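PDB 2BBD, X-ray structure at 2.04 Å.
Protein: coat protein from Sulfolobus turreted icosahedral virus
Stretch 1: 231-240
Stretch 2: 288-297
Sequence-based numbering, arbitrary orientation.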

ATOM      1  N   THR A 231      -1.686  -4.455  21.404  1.00 29.70           N
ATOM      2  CA  THR A 231      -2.075  -5.697  22.068  1.00 29.56           C
ATOM      3  C   THR A 231      -3.429  -6.237  21.619  1.00 29.12           C
ATOM      4  O   THR A 231      -3.666  -7.445  21.654  1.00 28.33           O
ATOM      5  CB  THR A 231      -2.097  -5.509  23.594  1.00 28.87           C
ATOM      6  OG1 THR A 231      -2.991  -4.440  23.933  1.00 30.25           O
ATOM      7  CG2 THR A 231      -0.711  -5.171  24.096  1.00 28.43           C
ATOM      8  N   GLU A 232      -4.308  -5.343  21.176  1.00 29.81           N
ATOM      9  CA  GLU A 232      -5.642  -5.743  20.747  1.00 30.88           C
ATOM     10  C   GLU A 232      -6.164  -4.867  19.611  1.00 30.19           C
ATOM     11  O   GLU A 232      -5.912  -3.660  19.584  1.00 27.75           O
ATOM     12  CB  GLU A 232      -6.609  -5.649  21.932  1.00 34.23           C
ATOM     13  CG  GLU A 232      -7.998  -6.221  21.686  1.00 41.55           C
ATOM     14  CD  GLU A 232      -8.099  -7.694  22.060  1.00 48.08           C
ATOM     15  OE1 GLU A 232      -7.320  -8.145  22.933  1.00 51.66           O
ATOM     16  OE2 GLU A 232      -8.968  -8.400  21.499  1.00 52.09           O
ATOM     17  N   TYR A 233      -6.901  -5.488  18.690  1.00 28.76           N
ATOM     18  CA  TYR A 233      -7.497  -4.795  17.548  1.00 30.33           C
ATOM     19  C   TYR A 233      -8.997  -5.044  17.587  1.00 30.30           C
ATOM     20  O   TYR A 233      -9.446  -6.156  17.858  1.00 31.34           O
ATOM     21  CB  TYR A 233      -6.942  -5.323  16.221  1.00 28.32           C
ATOM     22  CG  TYR A 233      -7.680  -4.789  15.008  1.00 29.35           C
ATOM     23  CD1 TYR A 233      -7.268  -3.618  14.372  1.00 29.77           C
ATOM     24  CD2 TYR A 233      -8.809  -5.448  14.509  1.00 30.47           C
ATOM     25  CE1 TYR A 233      -7.957  -3.116  13.268  1.00 29.74           C
ATOM     26  CE2 TYR A 233      -9.509  -4.950  13.403  1.00 30.18           C
ATOM     27  CZ  TYR A 233      -9.075  -3.788  12.791  1.00 30.21           C
ATOM     28  OH  TYR A 233      -9.752  -3.295  11.703  1.00 32.32           O
ATOM     29  N   GLU A 234      -9.769  -4.012  17.283  1.00 29.97           N
ATOM     30  CA  GLU A 234     -11.215  -4.128  17.325  1.00 30.80           C
ATOM     31  C   GLU A 234     -11.892  -3.373  16.181  1.00 29.55           C
ATOM     32  O   GLU A 234     -11.601  -2.197  15.950  1.00 28.67           O
ATOM     33  CB  GLU A 234     -11.698  -3.579  18.667  1.00 31.47           C
ATOM     34  CG  GLU A 234     -13.136  -3.873  19.032  1.00 36.60           C
ATOM     35  CD  GLU A 234     -13.522  -3.223  20.357  1.00 36.51           C
ATOM     36  OE1 GLU A 234     -12.654  -3.133  21.252  1.00 36.84           O
ATOM     37  OE2 GLU A 234     -14.689  -2.808  20.503  1.00 37.81           O
ATOM     38  N   LEU A 235     -12.772  -4.064  15.458  1.00 28.83           N
ATOM     39  CA  LEU A 235     -13.538  -3.458  14.371  1.00 32.16           C
ATOM     40  C   LEU A 235     -14.967  -3.466  14.898  1.00 34.71           C
ATOM     41  O   LEU A 235     -15.570  -4.530  15.078  1.00 35.53           O
ATOM     42  CB  LEU A 235     -13.451  -4.286  13.086  1.00 30.50           C
ATOM     43  CG  LEU A 235     -14.164  -3.608  11.909  1.00 33.63           C
ATOM     44  CD1 LEU A 235     -13.432  -2.308  11.555  1.00 33.99           C
ATOM     45  CD2 LEU A 235     -14.221  -4.549  10.702  1.00 33.34           C
ATOM     46  N   LYS A 236     -15.508  -2.280  15.144  1.00 35.34           N
ATOM     47  CA  LYS A 236     -16.839  -2.180  15.721  1.00 39.41           C
ATOM     48  C   LYS A 236     -17.847  -1.322  14.962  1.00 39.69           C
ATOM     49  O   LYS A 236     -17.512  -0.252  14.446  1.00 39.33           O
ATOM     50  CB  LYS A 236     -16.695  -1.657  17.157  1.00 40.13           C
ATOM     51  CG  LYS A 236     -17.982  -1.484  17.943  1.00 43.08           C
ATOM     52  CD  LYS A 236     -17.665  -0.831  19.287  1.00 45.40           C
ATOM     53  CE  LYS A 236     -18.897  -0.677  20.163  1.00 47.50           C
ATOM     54  NZ  LYS A 236     -18.558  -0.006  21.465  1.00 49.21           N
ATOM     55  N   ILE A 237     -19.084  -1.811  14.902  1.00 40.37           N
ATOM     56  CA  ILE A 237     -20.177  -1.096  14.251  1.00 41.15           C
ATOM     57  C   ILE A 237     -20.720  -0.178  15.339  1.00 43.21           C
ATOM     58  O   ILE A 237     -21.234  -0.651  16.352  1.00 44.36           O
ATOM     59  CB  ILE A 237     -21.316  -2.061  13.803  1.00 42.11           C
ATOM     60  CG1 ILE A 237     -20.753  -3.190  12.935  1.00 41.28           C
ATOM     61  CG2 ILE A 237     -22.388  -1.293  13.027  1.00 40.45           C
ATOM     62  CD1 ILE A 237     -20.035  -2.725  11.691  1.00 41.32           C
ATOM     63  N   VAL A 238     -20.596   1.129  15.139  1.00 44.83           N
ATOM     64  CA  VAL A 238     -21.061   2.099  16.123  1.00 46.69           C
ATOM     65  C   VAL A 238     -22.475   2.608  15.853  1.00 48.97           C
ATOM     66  O   VAL A 238     -23.163   3.054  16.773  1.00 49.08           O
ATOM     67  CB  VAL A 238     -20.108   3.317  16.186  1.00 47.02           C
ATOM     68  CG1 VAL A 238     -20.660   4.372  17.133  1.00 49.14           C
ATOM     69  CG2 VAL A 238     -18.731   2.872  16.650  1.00 47.09           C
ATOM     70  N   ARG A 239     -22.909   2.548  14.596  1.00 50.55           N
ATOM     71  CA  ARG A 239     -24.242   3.031  14.246  1.00 52.61           C
ATOM     72  C   ARG A 239     -25.303   2.000  14.594  1.00 53.49           C
ATOM     73  O   ARG A 239     -25.289   0.876  14.083  1.00 53.59           O
ATOM     74  CB  ARG A 239     -24.317   3.388  12.759  1.00 53.56           C
ATOM     75  CG  ARG A 239     -25.692   3.879  12.318  1.00 55.59           C
ATOM     76  CD  ARG A 239     -25.653   4.609  10.972  1.00 56.47           C
ATOM     77  NE  ARG A 239     -25.534   6.062  11.120  1.00 58.49           N
ATOM     78  CZ  ARG A 239     -24.443   6.696  11.548  1.00 59.38           C
ATOM     79  NH1 ARG A 239     -23.356   6.009  11.875  1.00 60.64           N
ATOM     80  NH2 ARG A 239     -24.439   8.020  11.651  1.00 58.49           N
ATOM     81  N   GLY A 240     -26.224   2.403  15.467  1.00 53.96           N
ATOM     82  CA  GLY A 240     -27.279   1.512  15.905  1.00 53.55           C
ATOM     83  C   GLY A 240     -26.829   0.838  17.187  1.00 53.76           C
ATOM     84  O   GLY A 240     -26.211   1.481  18.045  1.00 53.10           O
ATOM     85  N   ALA A 288     -22.975   2.831   2.399  1.00 40.77           N
ATOM     86  CA  ALA A 288     -23.122   2.857   3.848  1.00 39.30           C
ATOM     87  C   ALA A 288     -23.059   4.283   4.392  1.00 38.71           C
ATOM     88  O   ALA A 288     -22.551   5.185   3.730  1.00 39.11           O
ATOM     89  CB  ALA A 288     -22.024   2.001   4.496  1.00 37.18           C
ATOM     90  N   PRO A 289     -23.597   4.504   5.603  1.00 38.20           N
ATOM     91  CA  PRO A 289     -23.591   5.827   6.235  1.00 38.14           C
ATOM     92  C   PRO A 289     -22.173   6.110   6.723  1.00 38.63           C
ATOM     93  O   PRO A 289     -21.383   5.183   6.904  1.00 39.29           O
ATOM     94  CB  PRO A 289     -24.560   5.661   7.411  1.00 37.46           C
ATOM     95  CG  PRO A 289     -25.418   4.497   7.017  1.00 38.63           C
ATOM     96  CD  PRO A 289     -24.431   3.568   6.375  1.00 37.88           C
ATOM     97  N   SER A 290     -21.849   7.376   6.946  1.00 37.23           N
ATOM     98  CA  SER A 290     -20.518   7.719   7.418  1.00 37.88           C
ATOM     99  C   SER A 290     -20.436   7.520   8.933  1.00 37.96           C
ATOM    100  O   SER A 290     -21.459   7.471   9.614  1.00 37.92           O
ATOM    101  CB  SER A 290     -20.195   9.169   7.060  1.00 37.96           C
ATOM    102  OG  SER A 290     -21.075  10.057   7.723  1.00 39.05           O
ATOM    103  N   ASP A 291     -19.218   7.388   9.450  1.00 38.23           N
ATOM    104  CA  ASP A 291     -18.995   7.204  10.883  1.00 38.62           C
ATOM    105  C   ASP A 291     -19.799   6.059  11.488  1.00 39.11           C
ATOM    106  O   ASP A 291     -20.347   6.187  12.585  1.00 40.87           O
ATOM    107  CB  ASP A 291     -19.329   8.501  11.614  1.00 36.69           C
ATOM    108  CG  ASP A 291     -18.552   9.675  11.078  1.00 38.29           C
ATOM    109  OD1 ASP A 291     -18.878  10.824  11.438  1.00 38.73           O
ATOM    110  OD2 ASP A 291     -17.605   9.443  10.298  1.00 38.78           O
ATOM    111  N   SER A 292     -19.860   4.935  10.787  1.00 40.18           N
ATOM    112  CA  SER A 292     -20.618   3.794  11.276  1.00 41.57           C
ATOM    113  C   SER A 292     -19.742   2.621  11.694  1.00 41.72           C
ATOM    114  O   SER A 292     -20.159   1.778  12.487  1.00 43.24           O
ATOM    115  CB  SER A 292     -21.615   3.348  10.209  1.00 42.92           C
ATOM    116  OG  SER A 292     -22.523   4.397   9.921  1.00 47.14           O
ATOM    117  N   ILE A 293     -18.531   2.559  11.153  1.00 41.14           N
ATOM    118  CA  ILE A 293     -17.613   1.486  11.497  1.00 39.94           C
ATOM    119  C   ILE A 293     -16.251   2.089  11.810  1.00 39.59           C
ATOM    120  O   ILE A 293     -15.710   2.873  11.033  1.00 40.29           O
ATOM    121  CB  ILE A 293     -17.482   0.464  10.352  1.00 40.25           C
ATOM    122  CG1 ILE A 293     -18.876  -0.006   9.917  1.00 41.46           C
ATOM    123  CG2 ILE A 293     -16.669  -0.735  10.824  1.00 38.05           C
ATOM    124  CD1 ILE A 293     -18.870  -1.068   8.816  1.00 43.71           C
ATOM    125  N   GLU A 294     -15.715   1.723  12.970  1.00 38.27           N
ATOM    126  CA  GLU A 294     -14.430   2.218  13.439  1.00 36.11           C
ATOM    127  C   GLU A 294     -13.482   1.065  13.716  1.00 35.19           C
ATOM    128  O   GLU A 294     -13.915  -0.075  13.910  1.00 34.63           O
ATOM    129  CB  GLU A 294     -14.624   2.983  14.750  1.00 35.79           C
ATOM    130  CG  GLU A 294     -15.384   2.159  15.799  1.00 37.22           C
ATOM    131  CD  GLU A 294     -15.318   2.724  17.210  1.00 39.09           C
ATOM    132  OE1 GLU A 294     -15.243   3.963  17.373  1.00 40.03           O
ATOM    133  OE2 GLU A 294     -15.360   1.919  18.167  1.00 39.99           O
ATOM    134  N   TYR A 295     -12.185   1.354  13.714  1.00 32.68           N
ATOM    135  CA  TYR A 295     -11.212   0.335  14.079  1.00 31.47           C
ATOM    136  C   TYR A 295     -10.538   0.925  15.320  1.00 30.45           C
ATOM    137  O   TYR A 295     -10.268   2.128  15.383  1.00 31.61           O
ATOM    138  CB  TYR A 295     -10.235   0.025  12.930  1.00 29.13           C
ATOM    139  CG  TYR A 295      -9.051   0.947  12.741  1.00 28.74           C
ATOM    140  CD1 TYR A 295      -7.865   0.740  13.437  1.00 28.92           C
ATOM    141  CD2 TYR A 295      -9.094   1.980  11.801  1.00 28.07           C
ATOM    142  CE1 TYR A 295      -6.745   1.535  13.201  1.00 28.62           C
ATOM    143  CE2 TYR A 295      -7.984   2.776  11.558  1.00 27.88           C
ATOM    144  CZ  TYR A 295      -6.815   2.550  12.258  1.00 27.60           C
ATOM    145  OH  TYR A 295      -5.720   3.351  12.028  1.00 28.46           O
ATOM    146  N   ASP A 296     -10.330   0.079  16.325  1.00 30.44           N
ATOM    147  CA  ASP A 296      -9.752   0.502  17.595  1.00 29.63           C
ATOM    148  C   ASP A 296      -8.520  -0.307  17.960  1.00 29.54           C
ATOM    149  O   ASP A 296      -8.378  -1.463  17.559  1.00 30.89           O
ATOM    150  CB  ASP A 296     -10.791   0.334  18.710  1.00 29.52           C
ATOM    151  CG  ASP A 296     -12.164   0.858  18.320  1.00 31.37           C
ATOM    152  OD1 ASP A 296     -13.169   0.225  18.703  1.00 32.53           O
ATOM    153  OD2 ASP A 296     -12.242   1.904  17.641  1.00 30.54           O
ATOM    154  N   LEU A 297      -7.640   0.302  18.744  1.00 27.94           N
ATOM    155  CA  LEU A 297      -6.432  -0.379  19.170  1.00 29.16           C
ATOM    156  C   LEU A 297      -6.129  -0.193  20.652  1.00 27.21           C
ATOM    157  O   LEU A 297      -6.517   0.799  21.266  1.00 28.36           O
ATOM    158  CB  LEU A 297      -5.227   0.108  18.360  1.00 27.89           C
ATOM    159  CG  LEU A 297      -5.174  -0.143  16.850  1.00 30.74           C
ATOM    160  CD1 LEU A 297      -3.923   0.538  16.287  1.00 29.27           C
ATOM    161  CD2 LEU A 297      -5.158  -1.647  16.550  1.00 25.51           C
TER

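Three carboxylates crowd one face of this antiparallel strand pair. Glu-294 OE2 lies 2.8 Å from Asp-296 OD1, and Glu-234 OE2 lies 3.8 Å from that same Asp-296 OD1. The first pair brings two acceptors together, so no hydrogen bond is assigned. Lys-236 shares this face, but its extended all-t side chain leads its end away from the partner strand, and no salt bridge forms here. Glu-294 OE1 is hydrogen-bonded elsewhere in the structure.

The backbone ladder is regular. Glu-234 N donates to Asp-296 O at 2.9 Å, and Asp-296 N returns to Glu-234 O at 2.6 Å. Lys-236 N to Glu-294 O is 3.0 Å, and Glu-294 N to Lys-236 O is 3.1 Å. Val-238 N to Ser-292 O, 2.8 Å, extends the pattern past the strand ends.

The other face is largely apolar. Ile-237 CD1 packs 3.4 Å from Ile-293 CG1, and Leu-235 CD1 sits 3.7 Å from Ile-293 CG2. Leu-297 CD2 meets the edge of the Tyr-233 ring, 3.6 Å from CD1 of that tyrosine.

Beyond the strands, Arg-239 reaches the loop. Its NH1 makes a weak hydrogen bond to Asp-291 O at 3.1 Å. Pro-289 CB lies over one guanidinium face, 3.9 Å from Arg-239 NE.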